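Side-chain contacts in PfkB family carbohydrate kinase (PDB 4GM6), which probably acts as a sugar kinase of the PfkB (ribokinase-like) family, transferring phosphate to a carbohydrate substrate: residues K253-V256 with H262-Q265; Q265-T270 with C274-E279. One frame throughout, in Å; residues are numbered along the deposited sequence.

How the contacts relate
Contacts 1 and 2 follow one another along the chain and share Q265. Their centres are about 12 Å apart. Contact 1 pairs strand 248-256 with strand 261-270. Contact 2 pairs the far half of strand 261-270 with strand 273-282. The three strands therefore form an antiparallel meander of two hairpins. They make up one margin of the large mixed sheet, and 273-282 is its outermost strand on that side within the chain. The parallel strands of the alpha/beta core lie beyond 248-256. Side chains also bridge the two contacts: K253 packs on H267, and L263 on E279. Strand 261-270 is thus held along both edges.

Contact 1: K253-V256 with H262-Q265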
loop_
_atom_site.group_PDB
_atom_site.type_symbol
_atom_site.label_atom_id
_atom_site.label_comp_id
_atom_site.label_asym_id
_atom_site.label_seq_id
_atom_site.Cartn_x
_atom_site.Cartn_y
_atom_site.Cartn_z
ATOM N N LYS C 253 -11.490 -18.873 -28.984
ATOM C CA LYS C 253 -12.718 -18.164 -29.258
ATOM C C LYS C 253 -13.127 -17.522 -27.941
ATOM O O LYS C 253 -13.382 -18.215 -26.955
ATOM C CB LYS C 253 -13.810 -19.097 -29.778
ATOM C CG LYS C 253 -15.112 -18.373 -30.074
ATOM C CD LYS C 253 -16.210 -19.322 -30.529
ATOM C CE LYS C 253 -17.573 -18.660 -30.400
ATOM N NZ LYS C 253 -18.680 -19.547 -30.851
ATOM N N ARG C 254 -13.158 -16.196 -27.932
ATOM C CA ARG C 254 -13.439 -15.436 -26.734
ATOM C C ARG C 254 -14.812 -14.790 -26.839
ATOM O O ARG C 254 -15.097 -14.042 -27.774
ATOM C CB ARG C 254 -12.362 -14.366 -26.527
ATOM C CG ARG C 254 -12.438 -13.666 -25.181
ATOM C CD ARG C 254 -11.424 -12.546 -25.104
ATOM N NE ARG C 254 -10.052 -13.049 -25.110
ATOM C CZ ARG C 254 -9.381 -13.407 -24.024
ATOM N NH1 ARG C 254 -9.954 -13.318 -22.819
ATOM N NH2 ARG C 254 -8.130 -13.845 -24.146
ATOM N N THR C 255 -15.673 -15.090 -25.881
ATOM C CA THR C 255 -16.971 -14.452 -25.834
ATOM C C THR C 255 -16.945 -13.443 -24.699
ATOM O O THR C 255 -16.962 -13.813 -23.529
ATOM C CB THR C 255 -18.075 -15.480 -25.603
ATOM O OG1 THR C 255 -17.867 -16.581 -26.495
ATOM C CG2 THR C 255 -19.447 -14.868 -25.860
ATOM N N VAL C 256 -16.881 -12.169 -25.052
ATOM C CA VAL C 256 -16.826 -11.106 -24.058
ATOM C C VAL C 256 -18.229 -10.758 -23.573
ATOM O O VAL C 256 -19.033 -10.206 -24.321
ATOM C CB VAL C 256 -16.143 -9.869 -24.647
ATOM C CG1 VAL C 256 -15.943 -8.809 -23.581
ATOM C CG2 VAL C 256 -14.807 -10.262 -25.261
ATOM N N HIS C 262 -15.681 -13.485 -19.289
ATOM C CA HIS C 262 -15.409 -13.984 -20.634
ATOM C C HIS C 262 -15.665 -15.489 -20.672
ATOM O O HIS C 262 -15.490 -16.179 -19.665
ATOM C CB HIS C 262 -13.936 -13.777 -21.003
ATOM C CG HIS C 262 -13.541 -12.351 -21.240
ATOM N ND1 HIS C 262 -12.306 -12.004 -21.745
ATOM C CD2 HIS C 262 -14.215 -11.190 -21.063
ATOM C CE1 HIS C 262 -12.218 -10.687 -21.825
ATOM N NE2 HIS C 262 -13.370 -10.170 -21.433
ATOM N N LEU C 263 -16.053 -15.991 -21.843
ATOM C CA LEU C 263 -16.009 -17.413 -22.134
ATOM C C LEU C 263 -14.798 -17.632 -23.038
ATOM O O LEU C 263 -14.506 -16.812 -23.907
ATOM C CB LEU C 263 -17.289 -17.865 -22.848
ATOM C CG LEU C 263 -18.632 -17.474 -22.218
ATOM C CD1 LEU C 263 -19.798 -18.039 -23.039
ATOM C CD2 LEU C 263 -18.709 -17.933 -20.771
ATOM N N LEU C 264 -14.074 -18.723 -22.821
ATOM C CA LEU C 264 -12.859 -18.973 -23.580
ATOM C C LEU C 264 -12.810 -20.430 -23.964
ATOM O O LEU C 264 -12.997 -21.302 -23.123
ATOM C CB LEU C 264 -11.624 -18.648 -22.743
ATOM C CG LEU C 264 -10.336 -18.534 -23.555
ATOM C CD1 LEU C 264 -10.300 -17.183 -24.262
ATOM C CD2 LEU C 264 -9.132 -18.684 -22.642
ATOM N N GLN C 265 -12.546 -20.680 -25.240
ATOM C CA GLN C 265 -12.540 -22.021 -25.785
ATOM C C GLN C 265 -11.416 -22.055 -26.808
ATOM O O GLN C 265 -11.309 -21.165 -27.656
ATOM C CB GLN C 265 -13.882 -22.331 -26.448
ATOM C CG GLN C 265 -13.945 -23.684 -27.151
ATOM C CD GLN C 265 -15.344 -24.034 -27.617
ATOM O OE1 GLN C 265 -16.003 -23.244 -28.291
ATOM N NE2 GLN C 265 -15.802 -25.232 -27.269
#
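R254 reaches across to H262 on one face of a two-stranded ladder and makes the side-chain hydrogen bond between the strands. Its CB lies 4.2 Å from L264 CD1. CG is anti to the backbone N (chi1 -171°) and packs 3.8 Å from H262 ND1. CD lies beside the ring, 3.5 Å from the same ND1. A bend at chi3 (-67°) then turns the guanidinium. Its CZ sits under L264 CD1 at 3.9 Å, so the methyl covers one face of the group near its centre. NH2 is 4.0 Å from L264 CD1. NH1 reaches H262 ND1 in a hydrogen bond of 2.9 Å. ND1 lies close to the guanidinium plane, and NH1 close to the imidazole plane, although the two planes stand 75° apart. As ND1 accepts here, any neutral imidazole would carry its proton on NE2. NH1 also bonds to H324 NE2, and its two partners help to set the turn of the group. R288 brings a second guanidinium close to NE.

The strands are the arms of the antiparallel hairpin 248-256/261-270, at the margin of the large mixed sheet of this ribokinase-like fold. K253 with Q265 and T255 with L263 are its hydrogen-bonded pairs. The link from K253 N to Q265 O is short, at 2.7 Å.

V256 and H262 lie side by side. V256 CG2 stands over one ring face, offset toward the rim, in a CH-pi contact. On the opposite face of the sheet, T255 CB touches L263 CB at 3.7 Å. K253 lies on that same face, and its extended chain leads away from the partner strand.

Contact 2: Q265-T270 with C274-E279; sequences QGHLWT and CWESEE
Q265 and G266 hold S277 from the neighbouring strand. The Q265 amide donates from NE2 to S277 O over 3.1 Å, nearly straight at 168°, with the acceptor close to the amide plane. S277 OG accepts from G266 N at 3.0 Å and donates to E278 O. With chi1 at 73°, OG lies between the backbone N and the carbonyl carbon, where it meets both partners. S277 N returns a bond to G266 O.

Next to this come regular antiparallel pairs, the second hairpin of the meander. L268 and W275 exchange both backbone bonds. W275 CD1 also brings the indole edge to 3.4 Å from L268 O. L268 is buried against helix 309-323, and on the other face W269 is buried with its ring meeting those of Y236 and H240. This is the tight part of the contact. W269 CD1 packs on C274 CB at 3.9 Å.

The loose side lies with the exposed C274, E276 and E279. C274 SG approaches the H267 ring obliquely, 4.7 Å from its centroid. H267 CD2 lies alongside E276 CG at 3.5 Å, the two side chains pointing the same way. E276 OE1 is 3.5 Å from Q265 NE2, and no hydrogen bond forms. E279 crosses Q265 at about a right angle, its CG near Q265 CB. Q265 OE1 and E279 OE2 come within 3.6 Å with no bond between them, so in this contact the amide is held through NE2.

E276 is the carboxylate nearer to H267, and their charged atoms do not touch. It may favour a protonated imidazole. K253, also close by, would offset this, so the charge of H267 stays open.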
loop_
_atom_site.group_PDB
_atom_site.type_symbol
_atom_site.label_atom_id
_atom_site.label_comp_id
_atom_site.label_asym_id
_atom_site.label_seq_id
_atom_site.Cartn_x
_atom_site.Cartn_y
_atom_site.Cartn_z
ATOM N N GLN C 265 -12.546 -20.680 -25.240
ATOM C CA GLN C 265 -12.540 -22.021 -25.785
ATOM C C GLN C 265 -11.416 -22.055 -26.808
ATOM O O GLN C 265 -11.309 -21.165 -27.656
ATOM C CB GLN C 265 -13.882 -22.331 -26.448
ATOM C CG GLN C 265 -13.945 -23.684 -27.151
ATOM C CD GLN C 265 -15.344 -24.034 -27.617
ATOM O OE1 GLN C 265 -16.003 -23.244 -28.291
ATOM N NE2 GLN C 265 -15.802 -25.232 -27.269
ATOM N N GLY C 266 -10.541 -23.043 -26.706
ATOM C CA GLY C 266 -9.420 -23.122 -27.642
ATOM C C GLY C 266 -9.837 -23.874 -28.892
ATOM O O GLY C 266 -10.650 -24.798 -28.818
ATOM N N HIS C 267 -9.294 -23.451 -30.037
ATOM C CA HIS C 267 -9.436 -24.151 -31.305
ATOM C C HIS C 267 -8.038 -24.503 -31.822
ATOM O O HIS C 267 -7.077 -23.724 -31.699
ATOM C CB HIS C 267 -10.134 -23.286 -32.360
ATOM C CG HIS C 267 -11.591 -23.012 -32.086
ATOM N ND1 HIS C 267 -12.278 -21.966 -32.672
ATOM C CD2 HIS C 267 -12.488 -23.627 -31.268
ATOM C CE1 HIS C 267 -13.535 -21.951 -32.224
ATOM N NE2 HIS C 267 -13.689 -22.948 -31.368
ATOM N N LEU C 268 -7.927 -25.689 -32.392
ATOM C CA LEU C 268 -6.711 -26.095 -33.074
ATOM C C LEU C 268 -7.086 -26.923 -34.309
ATOM O O LEU C 268 -7.707 -27.980 -34.191
ATOM C CB LEU C 268 -5.801 -26.876 -32.118
ATOM C CG LEU C 268 -4.450 -27.362 -32.658
ATOM C CD1 LEU C 268 -3.689 -26.226 -33.334
ATOM C CD2 LEU C 268 -3.628 -27.957 -31.528
ATOM N N TRP C 269 -6.711 -26.414 -35.490
ATOM C CA TRP C 269 -7.093 -27.016 -36.770
ATOM C C TRP C 269 -5.862 -27.612 -37.431
ATOM O O TRP C 269 -4.836 -26.943 -37.605
ATOM C CB TRP C 269 -7.727 -25.951 -37.680
ATOM C CG TRP C 269 -8.289 -26.478 -38.976
ATOM C CD1 TRP C 269 -9.611 -26.688 -39.273
ATOM C CD2 TRP C 269 -7.549 -26.856 -40.151
ATOM N NE1 TRP C 269 -9.739 -27.180 -40.553
ATOM C CE2 TRP C 269 -8.491 -27.292 -41.115
ATOM C CE3 TRP C 269 -6.187 -26.876 -40.478
ATOM C CZ2 TRP C 269 -8.112 -27.737 -42.390
ATOM C CZ3 TRP C 269 -5.812 -27.317 -41.754
ATOM C CH2 TRP C 269 -6.772 -27.742 -42.687
ATOM N N THR C 270 -5.962 -28.882 -37.828
ATOM C CA THR C 270 -4.853 -29.533 -38.483
ATOM C C THR C 270 -5.313 -30.738 -39.300
ATOM O O THR C 270 -6.106 -31.560 -38.823
ATOM C CB THR C 270 -3.740 -29.935 -37.496
ATOM O OG1 THR C 270 -2.515 -30.197 -38.225
ATOM C CG2 THR C 270 -4.141 -31.150 -36.683
ATOM N N CYS C 274 -10.934 -29.428 -37.153
ATOM C CA CYS C 274 -10.882 -28.479 -36.066
ATOM C C CYS C 274 -11.137 -29.285 -34.792
ATOM O O CYS C 274 -12.042 -30.124 -34.752
ATOM C CB CYS C 274 -11.946 -27.384 -36.254
ATOM S SG CYS C 274 -11.823 -25.968 -35.114
ATOM N N TRP C 275 -10.303 -29.055 -33.780
ATOM C CA TRP C 275 -10.419 -29.675 -32.455
ATOM C C TRP C 275 -10.664 -28.609 -31.386
ATOM O O TRP C 275 -9.890 -27.654 -31.275
ATOM C CB TRP C 275 -9.124 -30.407 -32.099
ATOM C CG TRP C 275 -8.753 -31.477 -33.058
ATOM C CD1 TRP C 275 -8.022 -31.335 -34.203
ATOM C CD2 TRP C 275 -9.085 -32.863 -32.959
ATOM N NE1 TRP C 275 -7.882 -32.549 -34.827
ATOM C CE2 TRP C 275 -8.528 -33.506 -34.085
ATOM C CE3 TRP C 275 -9.807 -33.624 -32.033
ATOM C CZ2 TRP C 275 -8.667 -34.876 -34.308
ATOM C CZ3 TRP C 275 -9.949 -34.987 -32.257
ATOM C CH2 TRP C 275 -9.378 -35.599 -33.386
ATOM N N GLU C 276 -11.717 -28.777 -30.586
ATOM C CA GLU C 276 -12.064 -27.783 -29.569
ATOM C C GLU C 276 -11.813 -28.283 -28.150
ATOM O O GLU C 276 -11.879 -29.477 -27.883
ATOM C CB GLU C 276 -13.536 -27.388 -29.694
ATOM C CG GLU C 276 -13.920 -26.815 -31.045
ATOM C CD GLU C 276 -15.408 -26.936 -31.329
ATOM O OE1 GLU C 276 -16.214 -26.889 -30.372
ATOM O OE2 GLU C 276 -15.773 -27.078 -32.517
ATOM N N SER C 277 -11.538 -27.353 -27.242
ATOM C CA SER C 277 -11.471 -27.655 -25.814
ATOM C C SER C 277 -12.869 -27.538 -25.218
ATOM O O SER C 277 -13.814 -27.224 -25.934
ATOM C CB SER C 277 -10.553 -26.653 -25.129
ATOM O OG SER C 277 -11.184 -25.382 -25.026
ATOM N N GLU C 278 -13.019 -27.767 -23.917
ATOM C CA GLU C 278 -14.280 -27.388 -23.275
ATOM C C GLU C 278 -14.327 -25.861 -23.321
ATOM O O GLU C 278 -13.302 -25.212 -23.547
ATOM C CB GLU C 278 -14.380 -27.903 -21.827
ATOM C CG GLU C 278 -13.719 -26.996 -20.779
ATOM C CD GLU C 278 -14.069 -27.353 -19.331
ATOM O OE1 GLU C 278 -14.590 -26.477 -18.593
ATOM O OE2 GLU C 278 -13.819 -28.507 -18.922
ATOM N N GLU C 279 -15.505 -25.277 -23.144
ATOM C CA GLU C 279 -15.579 -23.831 -23.036
ATOM C C GLU C 279 -15.536 -23.435 -21.560
ATOM O O GLU C 279 -16.345 -23.916 -20.771
ATOM C CB GLU C 279 -16.852 -23.307 -23.681
ATOM C CG GLU C 279 -16.868 -21.802 -23.881
ATOM C CD GLU C 279 -17.945 -21.376 -24.863
ATOM O OE1 GLU C 279 -19.138 -21.426 -24.492
ATOM O OE2 GLU C 279 -17.600 -20.998 -26.005
#